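Local coordinates for protein glutaredoxin-glutathione complex (Polygonaceae, PDB 5KQA) that binds glutathione and, as a glutaredoxin of the thioredoxin fold, probably catalyses glutathione-dependent thiol-disulfide exchange, at residues Q28-L33 / V40-T45; R52-F57 / T66-Q71; A81-Q84 / Q88-V91; Q84-G87 / P92-F95. One frame throughout, in Å; residues are numbered along the deposited sequence.

How the interactions relate
All four contacts sit in one glutaredoxin domain, arranged around the mixed sheet of strands 65-68, 39-43, 93-96 and 99-102. Along the chain, interaction 1 (helix 20-35 on strand 39-43) closes before interaction 2 opens, which sets helix 48-60 against strand 65-68, with centres about 10 Å apart. Interactions 3 and 4 both leave from helix 75-86, share Gln84 and have centres about 5 Å apart; one reaches the loop before strand 93-96, the other the strand itself. Backbone pairing of strand 39-43 with strand 93-96 ties interaction 1 to interaction 4. Glutathione meets Lys44 of interaction 1, Thr90 and Val91 of interaction 3 and Pro92 of interaction 4, so three of the contacts border its pocket.

Interaction 1 of 4, residues Q28-L33 / V40-T45; sequences QKAQQL and VVFSKT. With GSH (glutathione), chain B.
In the hydrophobic layer of the thioredoxin fold, helix 20-35 lies against strand 39-43, and Phe42 carries the contact, its ring reaching Ala30 and Leu33. The end of that ring does the work: CZ lies 3.9 Å from Ala30 CB, while Ala30 O comes up to the ring edge, near its plane. Next to it, Leu33 CD1 packs on Phe42 CE1 at 4.1 Å, the two side chains crossing obliquely. With CG anti to the carbonyl carbon (chi1 -67°), Phe42 sends its ring to the helix although its first bond is not aimed there. Val40 extends the contact toward the Leu33 end, its CG2 resting 3.5 Å from Leu33 O, and its CG1 covers one face of the Phe42 ring. In the short segments, helix and strand run at 144° to each other, 10.4 Å apart at closest approach, as befits a helix packed on one side of the sheet. Phe42 also touches Leu82 of helix 75-86 and Ile67 of strand 65-68. Past the strand end, Lys44 reaches out as an extended chain to the glutathione carboxylate, NZ donating to O31 at 3.0 Å and weakly to O32; Gln79 also bonds to this NZ.

Interaction 2 of 4, residues R52-F57 / T66-Q71; sequences RVKKLF and TIELDQ
Lys54 lays the end of its side chain over Thr66, CE lying 3.8 Å from CG2, and carries its ammonium on to Glu68. The lysine leaves helix 48-60 with CG anti to the carbonyl carbon (chi1 -69°) and is extended from there to NZ, which carries it across to the strand, where it crosses the Thr66 side chain at about a right angle. Thr66 OG1 is equally near CE, and both branches of the threonine thus sit beside the last carbon of the lysine. The tip forms a salt bridge: Lys54 NZ donates to Glu68 OE2 at 2.8 Å. It meets that oxygen on the syn side, 30° out of the carboxylate plane. Glu68 gets there by a bend at chi2 (-73°), which turns its carboxylate back toward the helix although the first bond of its side chain is not aimed that way. Helix 48-60 follows strand 39-43 and leads into strand 65-68, the two strands parallel neighbours, and this contact closes the right-handed beta-alpha-beta crossover of the thioredoxin fold from its outer strand. Ser43 of the neighbouring strand 39-43 sits beside the ion pair, its OG bonded both to Lys54 NZ and to Glu68 OE1. An alanine in place of Lys54 would probably leave the Glu68 carboxylate without its counter-charge, take one partner from Ser43 OG and uncover the methyl of Thr66. Deeper in the unit, Val53 and Phe57 of the same helix pack on Val41.

Interaction 3 of 4, residues A81-Q84 / Q88-V91; sequences ALLQ and QRTV. With GSH (glutathione), chain B.
The last turns of helix 75-86 and the irregular segment 88-91 stand close where the chain folds back, with the CA atoms of Leu83 and Gln88 5.0 Å apart. Here Leu83 CA approaches Gln88 O at 3.3 Å in a CA-H...O contact, with an angle of 139° at the hydrogen. The Leu83 side chain follows: CG is anti to its own N (chi1 173°), and its two methyls reach Arg89. CD1 lies over the centre of one face of the Arg89 guanidinium, about 4.2 Å above its plane, and CD2 is 3.4 Å from NH1, an apolar cover for a flat cationic group. With an alanine at Leu83, the Arg89 guanidinium would probably lose the methyls that cover it and be freer to swing. Gln88 turns its own side chain the other way: NE2 donates to Thr90 O at 2.9 Å from above the carbonyl plane, not along a lone pair, while OE1 is taken by His100. That bond links the start of the segment to Thr90, itself a residue of the glutathione pocket. Val91 then grips the ligand with its backbone, N donating to glutathione O2 at 3.0 Å and O accepting from N2 at 2.7 Å. This two-bond, strand-like pairing beside the cis-proline Pro92 is characteristic of glutathione sites in the thioredoxin fold.

Interaction 4 of 4, residues Q84-G87 / P92-F95; sequences QWTG and PNVF
Thr86, in the last turn of helix 75-86, faces Asn93 at the start of strand 93-96, their CA atoms 8.8 Å apart; Gly87 then leaves the helix with positive phi. From the opposite side, Asn93 ND2 points at Thr86 OG1 in a weak hydrogen bond, 3.3 Å long but nearly straight at 167°. The strongest partner of this hydroxyl is Leu82 O, and Gln88 N also bonds to it, so it ties the helix end to the loop as well as to the strand. With OG1 turned between the backbone N and the carbonyl carbon (chi1 70°), Thr86 presents its methyl to the ring of Phe95, CG2 lying 3.6 Å from CZ. Phe95 comes up against Trp85 too. Its CE2 sits over one face of the indole, 3.6 Å from CH2 and offset toward the rim, the two rings forming an oblique pair with planes at 33° and centroids 4.6 Å apart. Strand 93-96 lies inside the mixed sheet of the thioredoxin fold, paired antiparallel with both strand 39-43 and strand 99-102, and Trp85 and Thr86 pack on its Asn93 and Phe95. Val34 of helix 20-35 touches both Trp85 and Phe95, and His100 of strand 99-102 meets the Phe95 ring. At the head of the strand, Pro92 follows a cis peptide bond and touches the bound glutathione.

Interaction 1 of 4, residues Q28-L33 / V40-T45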
loop_
_atom_site.group_PDB
_atom_site.type_symbol
_atom_site.label_atom_id
_atom_site.label_comp_id
_atom_site.label_asym_id
_atom_site.label_seq_id
_atom_site.Cartn_x
_atom_site.Cartn_y
_atom_site.Cartn_z
ATOM N N GLN A 28 11.106 0.855 -9.167
ATOM C CA GLN A 28 10.345 1.012 -10.406
ATOM C C GLN A 28 9.091 0.138 -10.395
ATOM O O GLN A 28 8.005 0.601 -10.743
ATOM C CB GLN A 28 11.217 0.686 -11.629
ATOM C CG GLN A 28 12.219 1.805 -11.945
ATOM C CD GLN A 28 13.112 1.517 -13.149
ATOM O OE1 GLN A 28 12.803 0.667 -13.990
ATOM N NE2 GLN A 28 14.232 2.232 -13.230
ATOM N N LYS A 29 9.240 -1.117 -9.976
ATOM C CA LYS A 29 8.101 -2.022 -9.881
ATOM C C LYS A 29 7.025 -1.475 -8.943
ATOM O O LYS A 29 5.843 -1.511 -9.270
ATOM C CB LYS A 29 8.547 -3.407 -9.399
ATOM C CG LYS A 29 7.382 -4.330 -9.074
ATOM C CD LYS A 29 7.812 -5.778 -8.816
ATOM C CE LYS A 29 6.580 -6.695 -8.636
ATOM N NZ LYS A 29 6.914 -8.147 -8.700
ATOM N N ALA A 30 7.435 -0.995 -7.768
ATOM C CA ALA A 30 6.492 -0.476 -6.769
ATOM C C ALA A 30 5.795 0.781 -7.276
ATOM O O ALA A 30 4.589 0.950 -7.091
ATOM C CB ALA A 30 7.206 -0.188 -5.462
ATOM N N GLN A 31 6.554 1.653 -7.933
ATOM C CA GLN A 31 5.992 2.894 -8.469
ATOM C C GLN A 31 4.964 2.613 -9.565
ATOM O O GLN A 31 3.913 3.255 -9.614
ATOM C CB GLN A 31 7.109 3.806 -8.994
ATOM C CG GLN A 31 8.008 4.369 -7.884
ATOM C CD GLN A 31 9.243 5.115 -8.413
ATOM O OE1 GLN A 31 9.816 4.752 -9.443
ATOM N NE2 GLN A 31 9.651 6.157 -7.700
ATOM N N GLN A 32 5.256 1.649 -10.438
ATOM C CA GLN A 32 4.328 1.288 -11.509
ATOM C C GLN A 32 3.023 0.740 -10.932
ATOM O O GLN A 32 1.946 0.963 -11.479
ATOM C CB GLN A 32 4.960 0.253 -12.448
ATOM C CG GLN A 32 4.234 0.045 -13.790
ATOM C CD GLN A 32 3.080 -0.963 -13.734
ATOM O OE1 GLN A 32 3.091 -1.909 -12.937
ATOM N NE2 GLN A 32 2.081 -0.764 -14.598
ATOM N N LEU A 33 3.120 -0.004 -9.839
ATOM C CA LEU A 33 1.919 -0.529 -9.196
ATOM C C LEU A 33 1.096 0.608 -8.612
ATOM O O LEU A 33 -0.129 0.638 -8.747
ATOM C CB LEU A 33 2.276 -1.526 -8.099
ATOM C CG LEU A 33 2.759 -2.853 -8.662
ATOM C CD1 LEU A 33 3.455 -3.665 -7.578
ATOM C CD2 LEU A 33 1.561 -3.594 -9.248
ATOM N N VAL A 40 -3.476 0.852 -3.433
ATOM C CA VAL A 40 -2.535 -0.262 -3.347
ATOM C C VAL A 40 -2.225 -0.564 -1.895
ATOM O O VAL A 40 -1.963 0.342 -1.100
ATOM C CB VAL A 40 -1.190 0.011 -4.075
ATOM C CG1 VAL A 40 -0.271 -1.220 -3.974
ATOM C CG2 VAL A 40 -1.413 0.400 -5.531
ATOM N N VAL A 41 -2.230 -1.847 -1.558
ATOM C CA VAL A 41 -1.850 -2.273 -0.225
ATOM C C VAL A 41 -0.636 -3.190 -0.298
ATOM O O VAL A 41 -0.781 -4.373 -0.580
ATOM C CB VAL A 41 -3.001 -3.000 0.487
ATOM C CG1 VAL A 41 -2.573 -3.386 1.887
ATOM C CG2 VAL A 41 -4.246 -2.105 0.545
ATOM N N PHE A 42 0.562 -2.653 -0.055
ATOM C CA PHE A 42 1.730 -3.522 0.050
ATOM C C PHE A 42 1.612 -4.252 1.376
ATOM O O PHE A 42 1.466 -3.646 2.424
ATOM C CB PHE A 42 3.044 -2.756 -0.056
ATOM C CG PHE A 42 3.277 -2.153 -1.408
ATOM C CD1 PHE A 42 3.782 -2.924 -2.451
ATOM C CD2 PHE A 42 2.977 -0.821 -1.645
ATOM C CE1 PHE A 42 3.996 -2.370 -3.710
ATOM C CE2 PHE A 42 3.194 -0.252 -2.903
ATOM C CZ PHE A 42 3.702 -1.036 -3.939
ATOM N N SER A 43 1.666 -5.573 1.302
ATOM C CA SER A 43 1.178 -6.427 2.374
ATOM C C SER A 43 2.100 -7.632 2.611
ATOM O O SER A 43 3.012 -7.901 1.816
ATOM C CB SER A 43 -0.241 -6.898 2.012
ATOM O OG SER A 43 -0.772 -7.810 2.955
ATOM N N LYS A 44 1.870 -8.344 3.710
ATOM C CA LYS A 44 2.361 -9.724 3.833
ATOM C C LYS A 44 1.183 -10.629 4.207
ATOM O O LYS A 44 0.269 -10.206 4.913
ATOM C CB LYS A 44 3.501 -9.821 4.848
ATOM C CG LYS A 44 4.820 -9.272 4.292
ATOM C CD LYS A 44 5.959 -9.354 5.307
ATOM C CE LYS A 44 7.273 -8.872 4.690
ATOM N NZ LYS A 44 8.397 -8.921 5.664
ATOM N N THR A 45 1.184 -11.856 3.698
ATOM C CA THR A 45 0.007 -12.724 3.779
ATOM C C THR A 45 -0.518 -12.934 5.202
ATOM O O THR A 45 -1.724 -12.969 5.432
ATOM C CB THR A 45 0.300 -14.112 3.172
ATOM O OG1 THR A 45 0.951 -13.951 1.909
ATOM C CG2 THR A 45 -0.997 -14.904 2.984
HETATM N N1 GSH B . 1.504 0.483 13.459
HETATM C CA1 GSH B . 1.672 -0.358 12.319
HETATM C C1 GSH B . 0.371 -0.335 11.549
HETATM O O11 GSH B . 0.351 -0.648 10.327
HETATM O O12 GSH B . -0.694 0.013 12.132
HETATM C CB1 GSH B . 2.055 -1.770 12.742
HETATM C CG1 GSH B . 2.171 -2.690 11.532
HETATM C CD1 GSH B . 3.087 -3.881 11.804
HETATM O OE1 GSH B . 3.589 -4.037 12.902
HETATM N N2 GSH B . 3.362 -4.824 10.768
HETATM C CA2 GSH B . 4.223 -5.943 10.987
HETATM C C2 GSH B . 5.528 -5.813 10.243
HETATM O O2 GSH B . 5.583 -5.291 9.140
HETATM C CB2 GSH B . 3.632 -7.209 10.409
HETATM S SG2 GSH B . 2.395 -7.904 11.470
HETATM N N3 GSH B . 6.701 -6.360 10.825
HETATM C CA3 GSH B . 7.932 -6.285 10.115
HETATM C C3 GSH B . 7.807 -7.105 8.832
HETATM O O31 GSH B . 8.444 -6.770 7.799
HETATM O O32 GSH B . 7.062 -8.127 8.775
#

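Interaction 2 of 4, residues R52-F57 / T66-Q71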
loop_
_atom_site.group_PDB
_atom_site.type_symbol
_atom_site.label_atom_id
_atom_site.label_comp_id
_atom_site.label_asym_id
_atom_site.label_seq_id
_atom_site.Cartn_x
_atom_site.Cartn_y
_atom_site.Cartn_z
ATOM N N ARG A 52 -6.544 -6.376 8.776
ATOM C CA ARG A 52 -7.431 -5.310 9.255
ATOM C C ARG A 52 -7.727 -4.257 8.188
ATOM O O ARG A 52 -8.887 -3.869 7.994
ATOM C CB ARG A 52 -6.833 -4.616 10.489
ATOM C CG ARG A 52 -6.957 -5.399 11.786
ATOM C CD ARG A 52 -7.732 -4.603 12.831
ATOM N NE ARG A 52 -6.914 -3.551 13.421
ATOM C CZ ARG A 52 -7.344 -2.325 13.697
ATOM N NH1 ARG A 52 -6.510 -1.448 14.236
ATOM N NH2 ARG A 52 -8.597 -1.971 13.436
ATOM N N VAL A 53 -6.690 -3.780 7.501
ATOM C CA VAL A 53 -6.892 -2.685 6.551
ATOM C C VAL A 53 -7.657 -3.191 5.342
ATOM O O VAL A 53 -8.495 -2.475 4.795
ATOM C CB VAL A 53 -5.561 -2.007 6.083
ATOM C CG1 VAL A 53 -4.796 -1.439 7.264
ATOM C CG2 VAL A 53 -4.699 -2.948 5.273
ATOM N N LYS A 54 -7.395 -4.435 4.942
ATOM C CA LYS A 54 -8.125 -5.035 3.829
ATOM C C LYS A 54 -9.608 -5.178 4.167
ATOM O O LYS A 54 -10.480 -4.908 3.336
ATOM C CB LYS A 54 -7.550 -6.408 3.461
ATOM C CG LYS A 54 -6.174 -6.389 2.827
ATOM C CD LYS A 54 -5.599 -7.804 2.812
ATOM C CE LYS A 54 -4.131 -7.812 2.470
ATOM N NZ LYS A 54 -3.533 -9.188 2.568
ATOM N N LYS A 55 -9.890 -5.631 5.383
ATOM C CA LYS A 55 -11.269 -5.773 5.840
ATOM C C LYS A 55 -12.006 -4.423 5.829
ATOM O O LYS A 55 -13.159 -4.339 5.404
ATOM C CB LYS A 55 -11.288 -6.388 7.241
ATOM C CG LYS A 55 -12.647 -6.857 7.722
ATOM C CD LYS A 55 -12.491 -7.701 8.985
ATOM C CE LYS A 55 -13.812 -8.304 9.446
ATOM N NZ LYS A 55 -14.780 -7.271 9.920
ATOM N N LEU A 56 -11.337 -3.371 6.296
ATOM C CA LEU A 56 -11.903 -2.019 6.247
ATOM C C LEU A 56 -12.242 -1.607 4.818
ATOM O O LEU A 56 -13.348 -1.148 4.543
ATOM C CB LEU A 56 -10.935 -0.995 6.854
ATOM C CG LEU A 56 -11.405 0.468 6.757
ATOM C CD1 LEU A 56 -12.480 0.764 7.780
ATOM C CD2 LEU A 56 -10.268 1.447 6.888
ATOM N N PHE A 57 -11.282 -1.754 3.911
ATOM C CA PHE A 57 -11.505 -1.403 2.512
ATOM C C PHE A 57 -12.618 -2.244 1.895
ATOM O O PHE A 57 -13.400 -1.733 1.097
ATOM C CB PHE A 57 -10.215 -1.558 1.697
ATOM C CG PHE A 57 -9.180 -0.540 2.024
ATOM C CD1 PHE A 57 -9.540 0.783 2.240
ATOM C CD2 PHE A 57 -7.849 -0.897 2.133
ATOM C CE1 PHE A 57 -8.591 1.734 2.548
ATOM C CE2 PHE A 57 -6.893 0.052 2.448
ATOM C CZ PHE A 57 -7.265 1.368 2.652
ATOM N N THR A 66 -3.785 -5.774 -3.743
ATOM C CA THR A 66 -2.895 -6.309 -2.728
ATOM C C THR A 66 -1.627 -6.848 -3.371
ATOM O O THR A 66 -1.679 -7.534 -4.402
ATOM C CB THR A 66 -3.550 -7.444 -1.932
ATOM O OG1 THR A 66 -4.686 -6.940 -1.236
ATOM C CG2 THR A 66 -2.565 -8.023 -0.933
ATOM N N ILE A 67 -0.491 -6.558 -2.750
ATOM C CA ILE A 67 0.776 -7.109 -3.194
ATOM C C ILE A 67 1.450 -7.734 -1.980
ATOM O O ILE A 67 1.880 -7.036 -1.067
ATOM C CB ILE A 67 1.696 -6.035 -3.828
ATOM C CG1 ILE A 67 1.036 -5.402 -5.066
ATOM C CG2 ILE A 67 3.044 -6.645 -4.205
ATOM C CD1 ILE A 67 0.979 -6.346 -6.295
ATOM N N GLU A 68 1.518 -9.058 -1.965
ATOM C CA GLU A 68 2.070 -9.781 -0.824
ATOM C C GLU A 68 3.575 -9.930 -0.967
ATOM O O GLU A 68 4.035 -10.754 -1.752
ATOM C CB GLU A 68 1.419 -11.162 -0.697
ATOM C CG GLU A 68 -0.097 -11.144 -0.550
ATOM C CD GLU A 68 -0.544 -10.665 0.821
ATOM O OE1 GLU A 68 0.295 -10.096 1.544
ATOM O OE2 GLU A 68 -1.726 -10.865 1.185
ATOM N N LEU A 69 4.340 -9.149 -0.208
ATOM C CA LEU A 69 5.791 -9.130 -0.378
ATOM C C LEU A 69 6.440 -10.497 -0.116
ATOM O O LEU A 69 7.440 -10.859 -0.752
ATOM C CB LEU A 69 6.416 -8.082 0.535
ATOM C CG LEU A 69 5.958 -6.642 0.342
ATOM C CD1 LEU A 69 6.807 -5.733 1.225
ATOM C CD2 LEU A 69 6.047 -6.253 -1.121
ATOM N N ASP A 70 5.855 -11.256 0.806
ATOM C CA ASP A 70 6.373 -12.578 1.168
ATOM C C ASP A 70 6.209 -13.593 0.036
ATOM O O ASP A 70 6.779 -14.676 0.076
ATOM C CB ASP A 70 5.666 -13.096 2.424
ATOM C CG ASP A 70 4.169 -13.108 2.269
ATOM O OD1 ASP A 70 3.610 -12.045 1.931
ATOM O OD2 ASP A 70 3.548 -14.174 2.447
ATOM N N GLN A 71 5.416 -13.243 -0.969
ATOM C CA GLN A 71 5.177 -14.138 -2.093
ATOM C C GLN A 71 5.830 -13.629 -3.368
ATOM O O GLN A 71 5.687 -14.223 -4.432
ATOM C CB GLN A 71 3.683 -14.314 -2.307
ATOM C CG GLN A 71 3.014 -14.953 -1.104
ATOM C CD GLN A 71 1.630 -15.402 -1.417
ATOM O OE1 GLN A 71 1.417 -16.095 -2.405
ATOM N NE2 GLN A 71 0.662 -14.998 -0.593
#

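Interaction 3 of 4, residues A81-Q84 / Q88-V91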
loop_
_atom_site.group_PDB
_atom_site.type_symbol
_atom_site.label_atom_id
_atom_site.label_comp_id
_atom_site.label_asym_id
_atom_site.label_seq_id
_atom_site.Cartn_x
_atom_site.Cartn_y
_atom_site.Cartn_z
ATOM N N ALA A 81 12.980 -0.729 -0.985
ATOM C CA ALA A 81 12.620 0.424 -1.804
ATOM C C ALA A 81 11.523 1.261 -1.134
ATOM O O ALA A 81 11.528 2.495 -1.210
ATOM C CB ALA A 81 12.182 -0.029 -3.185
ATOM N N LEU A 82 10.591 0.591 -0.462
ATOM C CA LEU A 82 9.490 1.300 0.191
ATOM C C LEU A 82 10.006 2.074 1.394
ATOM O O LEU A 82 9.490 3.144 1.722
ATOM C CB LEU A 82 8.387 0.333 0.623
ATOM C CG LEU A 82 7.524 -0.316 -0.466
ATOM C CD1 LEU A 82 6.739 -1.486 0.121
ATOM C CD2 LEU A 82 6.563 0.686 -1.161
ATOM N N LEU A 83 11.029 1.530 2.054
ATOM C CA LEU A 83 11.688 2.242 3.142
ATOM C C LEU A 83 12.354 3.513 2.614
ATOM O O LEU A 83 12.175 4.592 3.161
ATOM C CB LEU A 83 12.727 1.350 3.831
ATOM C CG LEU A 83 13.619 2.016 4.898
ATOM C CD1 LEU A 83 12.803 2.780 5.954
ATOM C CD2 LEU A 83 14.509 0.977 5.572
ATOM N N GLN A 84 13.138 3.378 1.555
ATOM C CA GLN A 84 13.773 4.535 0.947
ATOM C C GLN A 84 12.742 5.592 0.535
ATOM O O GLN A 84 12.925 6.785 0.750
ATOM C CB GLN A 84 14.599 4.108 -0.264
ATOM C CG GLN A 84 15.143 5.275 -1.079
ATOM C CD GLN A 84 15.732 4.830 -2.396
ATOM O OE1 GLN A 84 15.177 5.101 -3.470
ATOM N NE2 GLN A 84 16.862 4.140 -2.327
ATOM N N GLN A 88 8.970 4.162 5.948
ATOM C CA GLN A 88 8.232 3.143 6.675
ATOM C C GLN A 88 8.915 1.775 6.521
ATOM O O GLN A 88 9.412 1.443 5.447
ATOM C CB GLN A 88 6.791 3.123 6.159
ATOM C CG GLN A 88 5.883 2.088 6.759
ATOM C CD GLN A 88 4.458 2.243 6.253
ATOM O OE1 GLN A 88 4.041 3.337 5.859
ATOM N NE2 GLN A 88 3.705 1.162 6.279
ATOM N N ARG A 89 8.953 0.993 7.596
ATOM C CA ARG A 89 9.648 -0.299 7.593
ATOM C C ARG A 89 8.699 -1.496 7.553
ATOM O O ARG A 89 9.114 -2.625 7.280
ATOM C CB ARG A 89 10.547 -0.418 8.828
ATOM C CG ARG A 89 11.541 0.712 8.949
ATOM C CD ARG A 89 12.450 0.556 10.147
ATOM N NE ARG A 89 13.499 1.571 10.124
ATOM C CZ ARG A 89 14.660 1.413 9.499
ATOM N NH1 ARG A 89 14.917 0.280 8.856
ATOM N NH2 ARG A 89 15.566 2.376 9.525
ATOM N N THR A 90 7.424 -1.240 7.813
ATOM C CA THR A 90 6.458 -2.308 8.016
ATOM C C THR A 90 5.358 -2.346 6.967
ATOM O O THR A 90 5.161 -1.388 6.215
ATOM C CB THR A 90 5.783 -2.174 9.388
ATOM O OG1 THR A 90 5.104 -0.910 9.448
ATOM C CG2 THR A 90 6.820 -2.257 10.497
ATOM N N VAL A 91 4.646 -3.470 6.945
ATOM C CA VAL A 91 3.414 -3.633 6.196
ATOM C C VAL A 91 2.298 -3.621 7.222
ATOM O O VAL A 91 2.504 -4.030 8.365
ATOM C CB VAL A 91 3.378 -4.958 5.359
ATOM C CG1 VAL A 91 4.297 -4.868 4.135
ATOM C CG2 VAL A 91 3.738 -6.172 6.235
HETATM N N1 GSH B . 1.504 0.483 13.459
HETATM C CA1 GSH B . 1.672 -0.358 12.319
HETATM C C1 GSH B . 0.371 -0.335 11.549
HETATM O O11 GSH B . 0.351 -0.648 10.327
HETATM O O12 GSH B . -0.694 0.013 12.132
HETATM C CB1 GSH B . 2.055 -1.770 12.742
HETATM C CG1 GSH B . 2.171 -2.690 11.532
HETATM C CD1 GSH B . 3.087 -3.881 11.804
HETATM O OE1 GSH B . 3.589 -4.037 12.902
HETATM N N2 GSH B . 3.362 -4.824 10.768
HETATM C CA2 GSH B . 4.223 -5.943 10.987
HETATM C C2 GSH B . 5.528 -5.813 10.243
HETATM O O2 GSH B . 5.583 -5.291 9.140
HETATM C CB2 GSH B . 3.632 -7.209 10.409
HETATM S SG2 GSH B . 2.395 -7.904 11.470
HETATM N N3 GSH B . 6.701 -6.360 10.825
HETATM C CA3 GSH B . 7.932 -6.285 10.115
HETATM C C3 GSH B . 7.807 -7.105 8.832
HETATM O O31 GSH B . 8.444 -6.770 7.799
HETATM O O32 GSH B . 7.062 -8.127 8.775
#

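Interaction 4 of 4, residues Q84-G87 / P92-F95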
loop_
_atom_site.group_PDB
_atom_site.type_symbol
_atom_site.label_atom_id
_atom_site.label_comp_id
_atom_site.label_asym_id
_atom_site.label_seq_id
_atom_site.Cartn_x
_atom_site.Cartn_y
_atom_site.Cartn_z
ATOM N N GLN A 84 13.138 3.378 1.555
ATOM C CA GLN A 84 13.773 4.535 0.947
ATOM C C GLN A 84 12.742 5.592 0.535
ATOM O O GLN A 84 12.925 6.785 0.750
ATOM C CB GLN A 84 14.599 4.108 -0.264
ATOM C CG GLN A 84 15.143 5.275 -1.079
ATOM C CD GLN A 84 15.732 4.830 -2.396
ATOM O OE1 GLN A 84 15.177 5.101 -3.470
ATOM N NE2 GLN A 84 16.862 4.140 -2.327
ATOM N N TRP A 85 11.644 5.128 -0.040
ATOM C CA TRP A 85 10.611 5.992 -0.592
ATOM C C TRP A 85 9.709 6.638 0.464
ATOM O O TRP A 85 9.327 7.812 0.326
ATOM C CB TRP A 85 9.780 5.162 -1.560
ATOM C CG TRP A 85 8.756 5.858 -2.396
ATOM C CD1 TRP A 85 8.585 7.199 -2.571
ATOM C CD2 TRP A 85 7.761 5.213 -3.200
ATOM N NE1 TRP A 85 7.530 7.430 -3.428
ATOM C CE2 TRP A 85 7.007 6.227 -3.824
ATOM C CE3 TRP A 85 7.423 3.871 -3.430
ATOM C CZ2 TRP A 85 5.949 5.946 -4.683
ATOM C CZ3 TRP A 85 6.365 3.592 -4.277
ATOM C CH2 TRP A 85 5.639 4.629 -4.892
ATOM N N THR A 86 9.361 5.883 1.507
ATOM C CA THR A 86 8.350 6.342 2.479
ATOM C C THR A 86 8.819 6.448 3.947
ATOM O O THR A 86 8.072 6.932 4.798
ATOM C CB THR A 86 7.108 5.411 2.483
ATOM O OG1 THR A 86 7.458 4.153 3.065
ATOM C CG2 THR A 86 6.533 5.191 1.064
ATOM N N GLY A 87 10.017 5.962 4.254
ATOM C CA GLY A 87 10.511 5.976 5.626
ATOM C C GLY A 87 9.874 4.937 6.529
ATOM O O GLY A 87 10.196 4.819 7.716
ATOM N N PRO A 92 1.107 -3.156 6.827
ATOM C CA PRO A 92 0.791 -2.702 5.472
ATOM C C PRO A 92 1.353 -1.315 5.126
ATOM O O PRO A 92 1.521 -0.461 5.994
ATOM C CB PRO A 92 -0.735 -2.672 5.479
ATOM C CG PRO A 92 -1.073 -2.333 6.902
ATOM C CD PRO A 92 -0.062 -3.070 7.727
ATOM N N ASN A 93 1.624 -1.108 3.842
ATOM C CA ASN A 93 2.080 0.177 3.330
ATOM C C ASN A 93 1.129 0.566 2.205
ATOM O O ASN A 93 1.186 0.012 1.105
ATOM C CB ASN A 93 3.527 0.095 2.849
ATOM C CG ASN A 93 4.192 1.459 2.732
ATOM O OD1 ASN A 93 3.539 2.462 2.465
ATOM N ND2 ASN A 93 5.502 1.495 2.931
ATOM N N VAL A 94 0.232 1.492 2.515
ATOM C CA VAL A 94 -0.894 1.855 1.656
ATOM C C VAL A 94 -0.656 3.127 0.823
ATOM O O VAL A 94 -0.168 4.138 1.329
ATOM C CB VAL A 94 -2.177 2.054 2.518
ATOM C CG1 VAL A 94 -3.397 2.385 1.646
ATOM C CG2 VAL A 94 -2.440 0.817 3.367
ATOM N N PHE A 95 -1.010 3.060 -0.459
ATOM C CA PHE A 95 -1.011 4.234 -1.329
ATOM C C PHE A 95 -2.411 4.459 -1.872
ATOM O O PHE A 95 -3.109 3.505 -2.211
ATOM C CB PHE A 95 -0.035 4.069 -2.495
ATOM C CG PHE A 95 1.410 4.101 -2.093
ATOM C CD1 PHE A 95 1.978 3.031 -1.420
ATOM C CD2 PHE A 95 2.202 5.188 -2.412
ATOM C CE1 PHE A 95 3.308 3.044 -1.069
ATOM C CE2 PHE A 95 3.534 5.212 -2.064
ATOM C CZ PHE A 95 4.089 4.138 -1.382
#